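Local coordinates for acyl-CoA dehydrogenase domain protein Tcur3481 (Thermomonospora curvata, PDB 6WY9), which probably acts as an FAD-dependent acyl-CoA dehydrogenase, a flavoprotein oxidoreductase thought to oxidise acyl-CoA substrates, at residues B[86-91]-B[221-226]; B[66-71]-B[93-98]. All coordinates share one frame; numbering follows the deposited sequence.

Contact 1: B[86-91]-B[221-226]; sequences PLWPTL and DVARTA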
ATOM      1  N   PRO B  86      16.394  28.943  -5.347  1.00 40.58           N
ATOM      2  CA  PRO B  86      15.591  28.443  -6.491  1.00 39.90           C
ATOM      3  C   PRO B  86      16.455  27.824  -7.592  1.00 42.01           C
ATOM      4  O   PRO B  86      16.523  28.315  -8.729  1.00 40.25           O
ATOM      5  CB  PRO B  86      14.877  29.713  -6.955  1.00 39.80           C
ATOM      6  CG  PRO B  86      16.000  30.758  -6.829  1.00 40.96           C
ATOM      7  CD  PRO B  86      16.651  30.395  -5.460  1.00 40.58           C
ATOM      8  N   LEU B  87      17.154  26.736  -7.256  1.00 41.37           N
ATOM      9  CA  LEU B  87      18.052  26.148  -8.247  1.00 42.36           C
ATOM     10  C   LEU B  87      17.269  25.493  -9.387  1.00 42.11           C
ATOM     11  O   LEU B  87      17.595  25.694 -10.564  1.00 42.31           O
ATOM     12  CB  LEU B  87      18.988  25.135  -7.572  1.00 41.61           C
ATOM     13  CG  LEU B  87      20.110  25.722  -6.699  1.00 40.55           C
ATOM     14  CD1 LEU B  87      20.764  24.572  -5.852  1.00 40.12           C
ATOM     15  CD2 LEU B  87      21.174  26.439  -7.524  1.00 42.10           C
ATOM     16  N   TRP B  88      16.225  24.711  -9.067  1.00 38.56           N
ATOM     17  CA  TRP B  88      15.638  24.047 -10.232  1.00 41.25           C
ATOM     18  C   TRP B  88      14.887  25.042 -11.122  1.00 41.06           C
ATOM     19  O   TRP B  88      15.041  24.973 -12.350  1.00 41.26           O
ATOM     20  CB  TRP B  88      14.781  22.814  -9.847  1.00 41.18           C
ATOM     21  CG  TRP B  88      13.389  23.048  -9.318  1.00 43.80           C
ATOM     22  CD1 TRP B  88      12.989  23.048  -8.000  1.00 45.05           C
ATOM     23  CD2 TRP B  88      12.195  23.282 -10.095  1.00 43.69           C
ATOM     24  NE1 TRP B  88      11.634  23.294  -7.922  1.00 45.34           N
ATOM     25  CE2 TRP B  88      11.132  23.462  -9.186  1.00 45.67           C
ATOM     26  CE3 TRP B  88      11.940  23.413 -11.467  1.00 44.77           C
ATOM     27  CZ2 TRP B  88       9.812  23.728  -9.614  1.00 46.72           C
ATOM     28  CZ3 TRP B  88      10.644  23.678 -11.886  1.00 46.44           C
ATOM     29  CH2 TRP B  88       9.599  23.830 -10.964  1.00 47.38           C
ATOM     30  N   PRO B  89      14.147  26.030 -10.599  1.00 42.00           N
ATOM     31  CA  PRO B  89      13.512  26.980 -11.541  1.00 44.63           C
ATOM     32  C   PRO B  89      14.527  27.722 -12.403  1.00 46.14           C
ATOM     33  O   PRO B  89      14.363  27.799 -13.626  1.00 47.30           O
ATOM     34  CB  PRO B  89      12.713  27.922 -10.622  1.00 44.89           C
ATOM     35  CG  PRO B  89      12.475  27.109  -9.356  1.00 42.49           C
ATOM     36  CD  PRO B  89      13.790  26.328  -9.197  1.00 41.00           C
ATOM     37  N   THR B  90      15.597  28.251 -11.807  1.00 45.56           N
ATOM     38  CA  THR B  90      16.571  29.003 -12.590  1.00 43.92           C
ATOM     39  C   THR B  90      17.316  28.105 -13.568  1.00 44.53           C
ATOM     40  O   THR B  90      17.506  28.481 -14.734  1.00 44.39           O
ATOM     41  CB  THR B  90      17.571  29.711 -11.664  1.00 43.85           C
ATOM     42  OG1 THR B  90      16.906  30.793 -11.006  1.00 45.78           O
ATOM     43  CG2 THR B  90      18.750  30.285 -12.446  1.00 41.17           C
ATOM     44  N   LEU B  91      17.792  26.927 -13.101  1.00 43.11           N
ATOM     45  CA  LEU B  91      18.698  26.128 -13.940  1.00 43.71           C
ATOM     46  C   LEU B  91      17.957  25.284 -14.978  1.00 44.92           C
ATOM     47  O   LEU B  91      18.504  25.044 -16.058  1.00 45.97           O
ATOM     48  CB  LEU B  91      19.605  25.231 -13.071  1.00 42.97           C
ATOM     49  CG  LEU B  91      20.632  26.062 -12.257  1.00 42.25           C
ATOM     50  CD1 LEU B  91      21.572  25.231 -11.328  1.00 43.76           C
ATOM     51  CD2 LEU B  91      21.459  27.000 -13.194  1.00 44.63           C
ATOM     52  N   ASP B 221      10.007  17.359 -19.463  1.00 43.35           N
ATOM     53  CA  ASP B 221      10.786  16.174 -19.095  1.00 44.47           C
ATOM     54  C   ASP B 221      11.968  16.512 -18.178  1.00 41.28           C
ATOM     55  O   ASP B 221      12.250  15.790 -17.206  1.00 39.59           O
ATOM     56  CB  ASP B 221      11.282  15.482 -20.351  1.00 49.18           C
ATOM     57  CG  ASP B 221      10.202  14.625 -20.982  1.00 56.55           C
ATOM     58  OD1 ASP B 221       9.169  14.381 -20.310  1.00 58.52           O
ATOM     59  OD2 ASP B 221      10.402  14.199 -22.126  1.00 59.76           O
ATOM     60  N   VAL B 222      12.692  17.579 -18.496  1.00 41.75           N
ATOM     61  CA  VAL B 222      13.815  17.997 -17.664  1.00 41.35           C
ATOM     62  C   VAL B 222      13.336  18.427 -16.286  1.00 40.75           C
ATOM     63  O   VAL B 222      13.960  18.096 -15.270  1.00 39.81           O
ATOM     64  CB  VAL B 222      14.591  19.129 -18.353  1.00 42.64           C
ATOM     65  CG1 VAL B 222      15.583  19.788 -17.340  1.00 43.33           C
ATOM     66  CG2 VAL B 222      15.284  18.610 -19.594  1.00 44.74           C
ATOM     67  N   ALA B 223      12.247  19.205 -16.229  1.00 39.46           N
ATOM     68  CA  ALA B 223      11.729  19.654 -14.929  1.00 38.35           C
ATOM     69  C   ALA B 223      11.281  18.473 -14.070  1.00 38.66           C
ATOM     70  O   ALA B 223      11.481  18.473 -12.844  1.00 36.25           O
ATOM     71  CB  ALA B 223      10.548  20.605 -15.121  1.00 38.21           C
ATOM     72  N   ARG B 224      10.614  17.494 -14.692  1.00 36.63           N
ATOM     73  CA  ARG B 224      10.218  16.288 -13.960  1.00 36.96           C
ATOM     74  C   ARG B 224      11.440  15.580 -13.388  1.00 37.10           C
ATOM     75  O   ARG B 224      11.430  15.109 -12.231  1.00 36.56           O
ATOM     76  CB  ARG B 224       9.438  15.341 -14.882  1.00 37.40           C
ATOM     77  CG  ARG B 224       8.000  15.829 -15.234  1.00 37.34           C
ATOM     78  CD  ARG B 224       7.251  14.901 -16.215  1.00 40.07           C
ATOM     79  NE  ARG B 224       5.852  15.344 -16.463  1.00 40.14           N
ATOM     80  CZ  ARG B 224       5.321  15.582 -17.664  1.00 46.20           C
ATOM     81  NH1 ARG B 224       6.063  15.437 -18.774  1.00 47.54           N
ATOM     82  NH2 ARG B 224       4.033  15.971 -17.764  1.00 43.42           N
ATOM     83  N   THR B 225      12.487  15.454 -14.214  1.00 37.17           N
ATOM     84  CA  THR B 225      13.726  14.801 -13.800  1.00 37.86           C
ATOM     85  C   THR B 225      14.386  15.594 -12.682  1.00 39.17           C
ATOM     86  O   THR B 225      14.807  15.033 -11.673  1.00 38.38           O
ATOM     87  CB  THR B 225      14.646  14.657 -15.023  1.00 40.06           C
ATOM     88  OG1 THR B 225      13.968  13.900 -16.036  1.00 40.92           O
ATOM     89  CG2 THR B 225      15.946  13.957 -14.676  1.00 40.57           C
ATOM     90  N   ALA B 226      14.443  16.920 -12.838  1.00 39.43           N
ATOM     91  CA  ALA B 226      15.053  17.766 -11.823  1.00 38.17           C
ATOM     92  C   ALA B 226      14.284  17.696 -10.498  1.00 37.11           C
ATOM     93  O   ALA B 226      14.889  17.648  -9.417  1.00 37.22           O
ATOM     94  CB  ALA B 226      15.122  19.212 -12.364  1.00 38.83           C
TER
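Trp88, in the first turn of helix 87-100, leans on two small residues of helix 215-248, Ala223 and Ala226. Three positions apart, the alanines offer their methyls differently: Ala226 directs CB toward helix 87-100, while the CB of Ala223 leaves its helix more to the flank. Trp88 CB lies 4.4 Å from Ala226 CB. The indole reaches further along, and Trp88 CZ3, on the six-membered ring, approaches Ala223 CB at 4.5 Å, the methyl coming in obliquely to the ring. Both distances describe light apolar packing. A first torsion of 79° sets CG of Trp88 between its own backbone N and carbonyl carbon, and the ring lies against the next residue, with Pro89 CD 3.3 Å above the plane toward the rim of one face. On the far side of the indole from CZ3, NE1 donates to a bound glycerol, probably from the crystallisation liquor. Trp88 touches Val121 and Pro89 touches Thr120 of strand 118-122, while Leu75 of helix 67-80 meets Ala226. The contact thus packs the N-terminal helices against the long helix 215-248 beside the beta sheet, away from the flavin sites.

Contact 2: B[66-71]-B[93-98]; sequences LGLGAL and AALAIA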
ATOM      1  N   LEU B  66      28.461  20.339 -18.193  1.00 56.99           N
ATOM      2  CA  LEU B  66      28.211  18.988 -17.695  1.00 59.04           C
ATOM      3  C   LEU B  66      26.733  18.589 -17.664  1.00 57.66           C
ATOM      4  O   LEU B  66      26.419  17.465 -17.241  1.00 59.26           O
ATOM      5  CB  LEU B  66      28.828  18.824 -16.305  1.00 58.84           C
ATOM      6  CG  LEU B  66      30.352  18.978 -16.346  1.00 62.25           C
ATOM      7  CD1 LEU B  66      30.950  18.727 -14.981  1.00 61.89           C
ATOM      8  CD2 LEU B  66      30.949  18.019 -17.354  1.00 65.73           C
ATOM      9  N   GLY B  67      25.818  19.467 -18.080  1.00 55.20           N
ATOM     10  CA  GLY B  67      24.469  19.038 -18.436  1.00 51.72           C
ATOM     11  C   GLY B  67      23.585  18.556 -17.282  1.00 48.58           C
ATOM     12  O   GLY B  67      23.745  18.932 -16.110  1.00 45.26           O
ATOM     13  N   LEU B  68      22.601  17.731 -17.653  1.00 48.32           N
ATOM     14  CA  LEU B  68      21.529  17.395 -16.727  1.00 48.48           C
ATOM     15  C   LEU B  68      22.048  16.559 -15.563  1.00 47.99           C
ATOM     16  O   LEU B  68      21.586  16.740 -14.433  1.00 48.19           O
ATOM     17  CB  LEU B  68      20.403  16.688 -17.487  1.00 50.64           C
ATOM     18  CG  LEU B  68      19.136  16.301 -16.702  1.00 51.41           C
ATOM     19  CD1 LEU B  68      18.404  17.487 -16.027  1.00 51.01           C
ATOM     20  CD2 LEU B  68      18.192  15.479 -17.593  1.00 54.32           C
ATOM     21  N   GLY B  69      23.052  15.707 -15.797  1.00 49.46           N
ATOM     22  CA  GLY B  69      23.625  14.917 -14.707  1.00 48.79           C
ATOM     23  C   GLY B  69      24.195  15.763 -13.586  1.00 47.46           C
ATOM     24  O   GLY B  69      23.952  15.500 -12.392  1.00 45.21           O
ATOM     25  N   ALA B  70      25.000  16.771 -13.944  1.00 47.71           N
ATOM     26  CA  ALA B  70      25.541  17.667 -12.925  1.00 46.23           C
ATOM     27  C   ALA B  70      24.411  18.410 -12.215  1.00 46.20           C
ATOM     28  O   ALA B  70      24.447  18.593 -10.988  1.00 45.34           O
ATOM     29  CB  ALA B  70      26.529  18.667 -13.553  1.00 46.43           C
ATOM     30  N   LEU B  71      23.406  18.859 -12.973  1.00 44.62           N
ATOM     31  CA  LEU B  71      22.278  19.519 -12.339  1.00 44.36           C
ATOM     32  C   LEU B  71      21.632  18.595 -11.307  1.00 43.74           C
ATOM     33  O   LEU B  71      21.367  18.998 -10.165  1.00 43.86           O
ATOM     34  CB  LEU B  71      21.253  19.951 -13.391  1.00 45.46           C
ATOM     35  CG  LEU B  71      20.005  20.561 -12.729  1.00 45.35           C
ATOM     36  CD1 LEU B  71      20.362  21.757 -11.817  1.00 42.83           C
ATOM     37  CD2 LEU B  71      18.911  20.908 -13.773  1.00 47.39           C
ATOM     38  N   ALA B  93      15.207  26.460 -16.367  1.00 46.21           N
ATOM     39  CA  ALA B  93      14.955  27.486 -17.379  1.00 46.47           C
ATOM     40  C   ALA B  93      16.206  27.735 -18.201  1.00 47.03           C
ATOM     41  O   ALA B  93      16.132  27.892 -19.429  1.00 46.67           O
ATOM     42  CB  ALA B  93      14.472  28.784 -16.732  1.00 46.89           C
ATOM     43  N   ALA B  94      17.380  27.747 -17.545  1.00 46.65           N
ATOM     44  CA  ALA B  94      18.604  28.062 -18.275  1.00 48.38           C
ATOM     45  C   ALA B  94      18.964  26.948 -19.250  1.00 48.40           C
ATOM     46  O   ALA B  94      19.463  27.212 -20.354  1.00 50.28           O
ATOM     47  CB  ALA B  94      19.761  28.331 -17.297  1.00 48.77           C
ATOM     48  N   LEU B  95      18.758  25.693 -18.839  1.00 47.48           N
ATOM     49  CA  LEU B  95      18.974  24.574 -19.748  1.00 48.71           C
ATOM     50  C   LEU B  95      17.995  24.606 -20.918  1.00 49.13           C
ATOM     51  O   LEU B  95      18.368  24.270 -22.047  1.00 52.14           O
ATOM     52  CB  LEU B  95      18.876  23.250 -18.981  1.00 47.84           C
ATOM     53  CG  LEU B  95      20.038  22.907 -18.049  1.00 49.94           C
ATOM     54  CD1 LEU B  95      19.755  21.522 -17.356  1.00 51.10           C
ATOM     55  CD2 LEU B  95      21.309  22.860 -18.848  1.00 52.43           C
ATOM     56  N   ALA B  96      16.743  25.020 -20.683  1.00 49.05           N
ATOM     57  CA  ALA B  96      15.805  25.214 -21.794  1.00 49.27           C
ATOM     58  C   ALA B  96      16.311  26.277 -22.760  1.00 50.50           C
ATOM     59  O   ALA B  96      16.172  26.139 -23.988  1.00 52.32           O
ATOM     60  CB  ALA B  96      14.425  25.607 -21.270  1.00 48.46           C
ATOM     61  N   ILE B  97      16.880  27.366 -22.229  1.00 49.45           N
ATOM     62  CA  ILE B  97      17.413  28.401 -23.117  1.00 51.92           C
ATOM     63  C   ILE B  97      18.617  27.871 -23.869  1.00 52.81           C
ATOM     64  O   ILE B  97      18.812  28.148 -25.067  1.00 54.87           O
ATOM     65  CB  ILE B  97      17.772  29.674 -22.327  1.00 51.54           C
ATOM     66  CG1 ILE B  97      16.489  30.365 -21.860  1.00 53.39           C
ATOM     67  CG2 ILE B  97      18.602  30.627 -23.226  1.00 53.42           C
ATOM     68  CD1 ILE B  97      16.695  31.338 -20.695  1.00 53.45           C
ATOM     69  N   ALA B  98      19.472  27.144 -23.160  1.00 52.73           N
ATOM     70  CA  ALA B  98      20.703  26.676 -23.777  1.00 53.99           C
ATOM     71  C   ALA B  98      20.387  25.751 -24.933  1.00 57.93           C
ATOM     72  O   ALA B  98      21.025  25.821 -25.983  1.00 61.16           O
ATOM     73  CB  ALA B  98      21.575  25.979 -22.735  1.00 52.26           C
TER
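Leu95 of helix 87-100 gives up more surface here than any other residue, and one of its methyls does all the close touching. Leu95 CD1 meets Leu71 CD2 of helix 67-80 at 3.7 Å, a firm van der Waals contact. One turn earlier on that helix, Leu68 CD1 lies 4.5 Å from the same Leu95 CD1, a looser approach. A single methyl therefore faces two leucines spaced three residues apart. Both Leu71 and Leu95 aim from their backbones toward the opposing helix, yet their side chains slide past each other in opposite directions rather than meeting head-on. Their first torsions differ: in Leu71, CG is anti to the backbone N (chi1 176°); in Leu95 it is anti to the carbonyl carbon (chi1 -73°). All three leucines are buried, and the contact is wholly apolar. Outside it, Leu95 also touches Trp218 and Leu68 touches Val222, both on helix 215-248. The two segments run roughly antiparallel, and the loop 81-86 joins their helices directly in sequence. This is a helical hairpin within the N-terminal helical domain of the acyl-CoA dehydrogenase fold.

How the contacts relate
Both contacts are buried, with centres 8 Å apart, though Trp88 of contact 1 keeps partial exposure while the touching leucines of contact 2 are all buried. Both draw on helix 87-100, contact 1 at its start and contact 2 farther along. Contact 1 lies closer to the middle of the chain and ties the N-terminal helices to the long helix 215-248; contact 2 stays among neighbouring N-terminal helices. Both are apolar, but one sets an indole against alanine methyls and the other packs leucine on leucine. They also meet directly, through Leu91 CD1 and Leu71 CD1 at 3.7 Å and through Val222 CG1 and Leu68 CD1 at 3.9 Å, making one continuous three-helix core.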